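Local coordinates for heme peroxidase (Bacteroides thetaiotaomicron, PDB 2GVK) that is a dye-decolorizing peroxidase, a heme enzyme that uses hydrogen peroxide to oxidise dyes and probably other substrates, at the interface of chains A and B and the interface of chains A and C. Residues are numbered along the deposited sequence; one frame, centred on the assembly and turned at random. Chains: chain A/B/C, Heme peroxidase.

Chain A meets two different neighbours, chain B at contact 1 and chain C at contact 2, and the C-alpha centres of the two patches lie about 30 Å apart. They share no residue. Contact 1 uses strands 24-32 and 140-145 and helix 118-131 of chain A against 3-10 helix 254-256 and strand 258-267 of chain B, within a two-fold interface. Contact 2 sets loops of chain A against the end of helix 38-59 of chain C and belongs to an interface that is not an exact two-fold. More than one kind of contact can thus connect the six deposited copies, although the structure alone does not establish this assembly in solution.

Contact 1: the interface of chains A and B. Residues chain A 28, 30, 122, 125-126, 141; chain B 254-255, 259.
A:Glu141, on strand 140-145 of this DyP-type peroxidase, receives 3-10 helix 254-256 of chain B with one carboxylate oxygen. The patch is part of a two-fold interface in the deposited assembly, which may or may not be the pairing in solution. The backbone N of B:Ser255 reaches OE1 of A:Glu141 at 2.9 Å, nearly head-on to the C-O bond, while the hydroxyl OG of B:Ser255 donates to the anti lone pair of A:Glu141 OE1 at 2.8 Å. With CG anti to the backbone N (chi1 -179°) and the chain extended, glutamate is long enough to reach the turn; the serine hydroxyl, held beside its own backbone N (chi1 76°), can share that oxygen.

Waters extend the polar contact. One joins OE2 of A:Glu141 to B:Thr254 N and OG1, its oxygen 2.6 Å from B:Thr254 OG1. Another links that hydroxyl to A:Tyr30 OH and A:Ala125 O, in helix 118-131; the small A:Ala125 lets B:Thr254 OG1 come within 3.3 Å of A:Ala125 CB. A third bridges the phenol of A:Tyr30 to the carbonyls of B:Thr254 and B:Ser255.

Apolar groups complete the patch. The methyl CG2 of B:Thr254 meets A:Phe122 CE1 at 3.6 Å, and B:Tyr259 CE2 meets A:Phe122 CE1 rim to rim, also at 3.6 Å. B:Tyr259 OH merely packs against A:Ser126 CB at 3.6 Å. A:Ile28 CG2 covers the centre of the A:Tyr30 ring and touches B:Ser255 CB at 3.8 Å, supporting the tyrosine.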
ATOM      1  N   ILE A  28      12.040  17.812  19.526  1.00 10.43           N
ATOM      2  CA  ILE A  28      13.022  18.882  19.699  1.00 10.71           C
ATOM      3  C   ILE A  28      12.617  19.815  20.842  1.00 10.63           C
ATOM      4  O   ILE A  28      11.507  20.315  20.874  1.00 10.81           O
ATOM      5  CB  ILE A  28      13.175  19.712  18.410  1.00 10.60           C
ATOM      6  CG1 ILE A  28      13.856  18.882  17.327  1.00 13.36           C
ATOM      7  CG2 ILE A  28      13.965  20.929  18.674  1.00 11.64           C
ATOM      8  CD1 ILE A  28      13.795  19.506  15.959  1.00 14.94           C
ATOM      9  N   TYR A  30      13.971  23.320  22.527  1.00 10.56           N
ATOM     10  CA  TYR A  30      14.830  24.476  22.369  1.00 10.59           C
ATOM     11  C   TYR A  30      14.772  25.350  23.610  1.00 10.91           C
ATOM     12  O   TYR A  30      13.717  25.479  24.237  1.00 10.90           O
ATOM     13  CB  TYR A  30      14.335  25.335  21.216  1.00 10.74           C
ATOM     14  CG  TYR A  30      14.601  24.824  19.817  1.00  9.76           C
ATOM     15  CD1 TYR A  30      15.884  24.664  19.361  1.00 11.40           C
ATOM     16  CD2 TYR A  30      13.569  24.767  18.879  1.00 10.72           C
ATOM     17  CE1 TYR A  30      16.146  24.345  18.020  1.00 11.39           C
ATOM     18  CE2 TYR A  30      13.823  24.444  17.552  1.00 11.23           C
ATOM     19  CZ  TYR A  30      15.113  24.232  17.137  1.00 12.51           C
ATOM     20  OH  TYR A  30      15.382  23.975  15.813  1.00 13.83           O
ATOM     21  N   PHE A 122      12.017  15.575   8.860  1.00 10.68           N
ATOM     22  CA  PHE A 122      13.227  16.360   8.618  1.00 10.70           C
ATOM     23  C   PHE A 122      12.905  17.639   7.877  1.00 11.04           C
ATOM     24  O   PHE A 122      13.385  18.691   8.227  1.00 11.42           O
ATOM     25  CB  PHE A 122      14.279  15.556   7.815  1.00 10.73           C
ATOM     26  CG  PHE A 122      15.315  16.413   7.174  1.00 10.29           C
ATOM     27  CD1 PHE A 122      16.347  16.940   7.920  1.00 10.83           C
ATOM     28  CD2 PHE A 122      15.210  16.780   5.830  1.00 11.06           C
ATOM     29  CE1 PHE A 122      17.263  17.785   7.346  1.00  9.63           C
ATOM     30  CE2 PHE A 122      16.152  17.608   5.242  1.00 12.42           C
ATOM     31  CZ  PHE A 122      17.162  18.133   6.012  1.00 10.60           C
ATOM     32  N   ALA A 125      11.321  20.127  10.225  1.00 10.83           N
ATOM     33  CA  ALA A 125      12.285  20.544  11.202  1.00 10.50           C
ATOM     34  C   ALA A 125      13.353  21.484  10.617  1.00 10.56           C
ATOM     35  O   ALA A 125      13.799  22.395  11.292  1.00 10.67           O
ATOM     36  CB  ALA A 125      12.939  19.319  11.860  1.00 10.85           C
ATOM     37  N   SER A 126      13.746  21.261   9.363  1.00 10.35           N
ATOM     38  CA  SER A 126      14.750  22.099   8.732  0.50 10.27           C
ATOM     39  C   SER A 126      14.210  23.520   8.527  1.00 10.50           C
ATOM     40  O   SER A 126      14.944  24.493   8.667  1.00 10.61           O
ATOM     41  CB  SER A 126      15.227  21.485   7.396  0.50 10.34           C
ATOM     42  OG  SER A 126      14.259  21.630   6.373  0.50  8.62           O
ATOM     43  N   GLU A 141      17.487  16.938  21.048  1.00 11.98           N
ATOM     44  CA  GLU A 141      16.799  16.369  19.881  1.00 11.94           C
ATOM     45  C   GLU A 141      16.888  14.871  19.953  1.00 12.04           C
ATOM     46  O   GLU A 141      17.976  14.312  20.122  1.00 12.61           O
ATOM     47  CB  GLU A 141      17.406  16.859  18.570  1.00 11.90           C
ATOM     48  CG  GLU A 141      16.704  16.306  17.336  1.00 12.77           C
ATOM     49  CD  GLU A 141      17.124  17.003  16.024  1.00 15.75           C
ATOM     50  OE1 GLU A 141      17.637  18.147  16.074  1.00 18.94           O
ATOM     51  OE2 GLU A 141      16.966  16.376  14.946  1.00 18.06           O
TER
ATOM     52  N   THR B 254      18.765  18.891  12.963  1.00 10.03           N
ATOM     53  CA  THR B 254      18.444  20.258  12.557  1.00 10.15           C
ATOM     54  C   THR B 254      18.424  21.247  13.722  1.00 10.23           C
ATOM     55  O   THR B 254      18.691  22.405  13.542  1.00 10.41           O
ATOM     56  CB  THR B 254      17.110  20.328  11.820  1.00 10.29           C
ATOM     57  OG1 THR B 254      16.073  19.828  12.656  1.00 10.28           O
ATOM     58  CG2 THR B 254      17.168  19.503  10.547  1.00 11.86           C
ATOM     59  N   SER B 255      18.118  20.760  14.923  1.00 10.12           N
ATOM     60  CA  SER B 255      18.045  21.637  16.089  1.00 10.19           C
ATOM     61  C   SER B 255      19.414  22.259  16.376  1.00 10.77           C
ATOM     62  O   SER B 255      19.499  23.363  16.905  1.00 10.70           O
ATOM     63  CB  SER B 255      17.514  20.874  17.324  1.00  9.80           C
ATOM     64  OG  SER B 255      18.496  20.031  17.892  1.00 11.66           O
ATOM     65  N   TYR B 259      23.727  19.288   9.227  1.00 12.03           N
ATOM     66  CA  TYR B 259      23.220  18.634   8.026  1.00 11.63           C
ATOM     67  C   TYR B 259      24.357  17.892   7.373  1.00 11.75           C
ATOM     68  O   TYR B 259      25.438  18.472   7.149  1.00 12.02           O
ATOM     69  CB  TYR B 259      22.670  19.643   7.041  1.00 11.42           C
ATOM     70  CG  TYR B 259      21.501  20.447   7.562  1.00 10.23           C
ATOM     71  CD1 TYR B 259      21.702  21.550   8.370  1.00 10.29           C
ATOM     72  CD2 TYR B 259      20.212  20.132   7.202  1.00  9.49           C
ATOM     73  CE1 TYR B 259      20.642  22.273   8.866  1.00  9.92           C
ATOM     74  CE2 TYR B 259      19.142  20.881   7.664  1.00 10.29           C
ATOM     75  CZ  TYR B 259      19.370  21.947   8.494  1.00  9.42           C
ATOM     76  OH  TYR B 259      18.288  22.672   8.983  1.00 11.43           O
TER
HETATM   77  O   HOH W   1      14.901  22.067  13.816  1.00 14.72           O
HETATM   78  O   HOH W   2      17.651  25.082  15.075  1.00 17.11           O
HETATM   79  O   HOH W   3      16.114  17.186  12.779  1.00 21.13           O

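Contact 2: the interface of chains A and C. Residues chain A 149-150, 157, 217-219; chain C 55, 59-60.
Loops of chain A receive the C-terminal end of helix 38-59 of chain C in a largely polar interface between two copies of this DyP-type peroxidase, one that is not an exact two-fold. It joins A to C in the deposited assembly; the structure alone does not establish whether the same pairing forms in solution.

A salt bridge between C:Arg59 and A:Asp149 carries much of the contact. The arginine grips side-on, bringing two nitrogens to one carboxylate oxygen: C:Arg59 NE lies 2.8 Å and C:Arg59 NH2 3.1 Å from OD2 of A:Asp149. The short aspartate can accept from both on that one oxygen. The oxygen sits close to the guanidinium plane, but the carboxylate itself is turned 68° from that plane. NH2 approaches nearly in line with the C-O bond, whereas NE comes from the anti side, 23° out of the carboxylate plane. A bend in the arginine at chi3 (64°) swings its head beside the aspartate, the two side chains pointing the same way. Arginine suits the place because its aliphatic stem can also pack: C:Arg59 CG rests on A:Val157 CG1 at 3.8 Å, the side chains crossing roughly at right angles, and the branched valine offers its CG2 methyl as well.

C:Phe60 backs the arginine and also touches chain A itself. Its flat ring brings CE2 over one face of the guanidinium near the rim and probably limits rotation of the group, while C:Phe60 CE1 reaches A:Asp149 CB at 3.8 Å.

One helical turn earlier, C:Ser55 OG donates to the anti lone pair of A:Asp219 OD2 at 2.6 Å. The small serine puts a hydroxyl donor close to the helix surface, and a water leads from it to the carbonyl O of A:Asn218.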
ATOM      1  N   ASP A 149       4.539  -3.869  16.339  1.00 15.77           N
ATOM      2  CA  ASP A 149       3.111  -3.556  16.477  1.00 15.50           C
ATOM      3  C   ASP A 149       2.865  -2.629  17.655  1.00 14.86           C
ATOM      4  O   ASP A 149       2.092  -2.955  18.583  1.00 14.64           O
ATOM      5  CB  ASP A 149       2.269  -4.856  16.610  1.00 15.52           C
ATOM      6  CG  ASP A 149       2.684  -5.722  17.808  1.00 18.40           C
ATOM      7  OD1 ASP A 149       3.875  -5.697  18.177  1.00 19.00           O
ATOM      8  OD2 ASP A 149       1.824  -6.482  18.342  1.00 20.52           O
ATOM      9  N   GLY A 150       3.562  -1.504  17.660  1.00 14.34           N
ATOM     10  CA  GLY A 150       3.383  -0.493  18.704  1.00 14.32           C
ATOM     11  C   GLY A 150       4.031  -0.846  20.025  1.00 14.06           C
ATOM     12  O   GLY A 150       3.606  -0.368  21.081  1.00 14.40           O
ATOM     13  N   VAL A 157       3.780  -4.091  24.097  1.00 14.65           N
ATOM     14  CA  VAL A 157       2.933  -3.114  23.442  1.00 15.14           C
ATOM     15  C   VAL A 157       2.587  -2.021  24.413  1.00 15.93           C
ATOM     16  O   VAL A 157       2.300  -2.279  25.596  1.00 16.30           O
ATOM     17  CB  VAL A 157       1.635  -3.772  22.915  1.00 14.79           C
ATOM     18  CG1 VAL A 157       0.592  -2.703  22.509  1.00 16.69           C
ATOM     19  CG2 VAL A 157       1.961  -4.723  21.751  1.00 16.40           C
ATOM     20  N   PHE A 217       2.896 -11.272  24.958  0.50 15.46           N
ATOM     21  CA  PHE A 217       2.558 -11.722  23.615  0.50 15.79           C
ATOM     22  C   PHE A 217       1.281 -11.061  23.107  0.50 16.14           C
ATOM     23  O   PHE A 217       1.287 -10.357  22.087  0.50 16.09           O
ATOM     24  CB  PHE A 217       2.390 -13.262  23.607  0.50 15.75           C
ATOM     25  CG  PHE A 217       2.123 -13.837  22.244  0.50 15.58           C
ATOM     26  CD1 PHE A 217       3.172 -14.183  21.401  0.50 16.14           C
ATOM     27  CD2 PHE A 217       0.828 -14.049  21.810  0.50 16.28           C
ATOM     28  CE1 PHE A 217       2.926 -14.707  20.136  0.50 14.07           C
ATOM     29  CE2 PHE A 217       0.577 -14.569  20.550  0.50 15.55           C
ATOM     30  CZ  PHE A 217       1.628 -14.901  19.716  0.50 14.78           C
ATOM     31  N   ASN A 218       0.216 -11.228  23.858  1.00 16.61           N
ATOM     32  CA  ASN A 218      -1.143 -10.858  23.384  1.00 17.03           C
ATOM     33  C   ASN A 218      -1.695  -9.545  23.942  1.00 17.05           C
ATOM     34  O   ASN A 218      -2.818  -9.150  23.607  1.00 16.85           O
ATOM     35  CB  ASN A 218      -2.125 -12.005  23.645  1.00 17.19           C
ATOM     36  CG  ASN A 218      -2.352 -12.271  25.127  1.00 18.38           C
ATOM     37  OD1 ASN A 218      -2.028 -11.440  25.998  1.00 18.56           O
ATOM     38  ND2 ASN A 218      -2.962 -13.415  25.423  1.00 20.67           N
ATOM     39  N   ASP A 219      -0.899  -8.857  24.778  1.00 16.96           N
ATOM     40  CA  ASP A 219      -1.269  -7.515  25.293  1.00 16.93           C
ATOM     41  C   ASP A 219      -2.540  -7.526  26.161  1.00 17.00           C
ATOM     42  O   ASP A 219      -3.090  -6.484  26.442  1.00 17.27           O
ATOM     43  CB  ASP A 219      -1.443  -6.522  24.132  1.00 17.09           C
ATOM     44  CG  ASP A 219      -1.597  -5.059  24.613  1.00 18.62           C
ATOM     45  OD1 ASP A 219      -0.881  -4.655  25.558  1.00 19.84           O
ATOM     46  OD2 ASP A 219      -2.410  -4.309  24.008  1.00 20.13           O
TER
ATOM     47  N   SER C  55      -6.762  -2.632  22.044  1.00 11.96           N
ATOM     48  CA  SER C  55      -5.494  -3.316  21.877  1.00 12.54           C
ATOM     49  C   SER C  55      -5.209  -3.604  20.396  1.00 12.48           C
ATOM     50  O   SER C  55      -4.141  -3.232  19.861  1.00 12.36           O
ATOM     51  CB  SER C  55      -5.483  -4.609  22.693  1.00 12.83           C
ATOM     52  OG  SER C  55      -4.277  -5.327  22.496  1.00 14.56           O
ATOM     53  N   ARG C  59      -2.291  -1.774  18.150  1.00 10.73           N
ATOM     54  CA  ARG C  59      -1.230  -2.595  17.584  0.50 10.71           C
ATOM     55  C   ARG C  59      -1.212  -2.543  16.055  1.00 10.99           C
ATOM     56  O   ARG C  59      -0.156  -2.559  15.449  1.00 10.94           O
ATOM     57  CB  ARG C  59      -1.389  -4.041  18.044  0.50 10.58           C
ATOM     58  CG  ARG C  59      -1.207  -4.253  19.536  0.50 10.74           C
ATOM     59  CD  ARG C  59      -1.621  -5.664  19.948  0.50 10.58           C
ATOM     60  NE  ARG C  59      -0.758  -6.682  19.336  0.50 12.12           N
ATOM     61  CZ  ARG C  59      -1.014  -7.999  19.323  0.50 13.97           C
ATOM     62  NH1 ARG C  59      -2.126  -8.473  19.851  0.50 16.83           N
ATOM     63  NH2 ARG C  59      -0.156  -8.833  18.750  0.50 15.61           N
ATOM     64  N   PHE C  60      -2.407  -2.490  15.452  1.00 11.28           N
ATOM     65  CA  PHE C  60      -2.577  -2.575  13.984  1.00 11.79           C
ATOM     66  C   PHE C  60      -3.516  -1.492  13.483  1.00 12.30           C
ATOM     67  O   PHE C  60      -4.613  -1.773  13.022  1.00 12.16           O
ATOM     68  CB  PHE C  60      -3.124  -3.942  13.622  1.00 12.08           C
ATOM     69  CG  PHE C  60      -2.381  -5.094  14.298  1.00 14.29           C
ATOM     70  CD1 PHE C  60      -1.154  -5.477  13.851  1.00 17.24           C
ATOM     71  CD2 PHE C  60      -2.922  -5.735  15.400  1.00 16.82           C
ATOM     72  CE1 PHE C  60      -0.435  -6.521  14.513  1.00 17.27           C
ATOM     73  CE2 PHE C  60      -2.228  -6.752  16.039  1.00 18.36           C
ATOM     74  CZ  PHE C  60      -0.973  -7.118  15.591  1.00 15.20           C
TER
HETATM   75  O   HOH W   4      -5.646  -7.538  24.053  1.00 32.93           O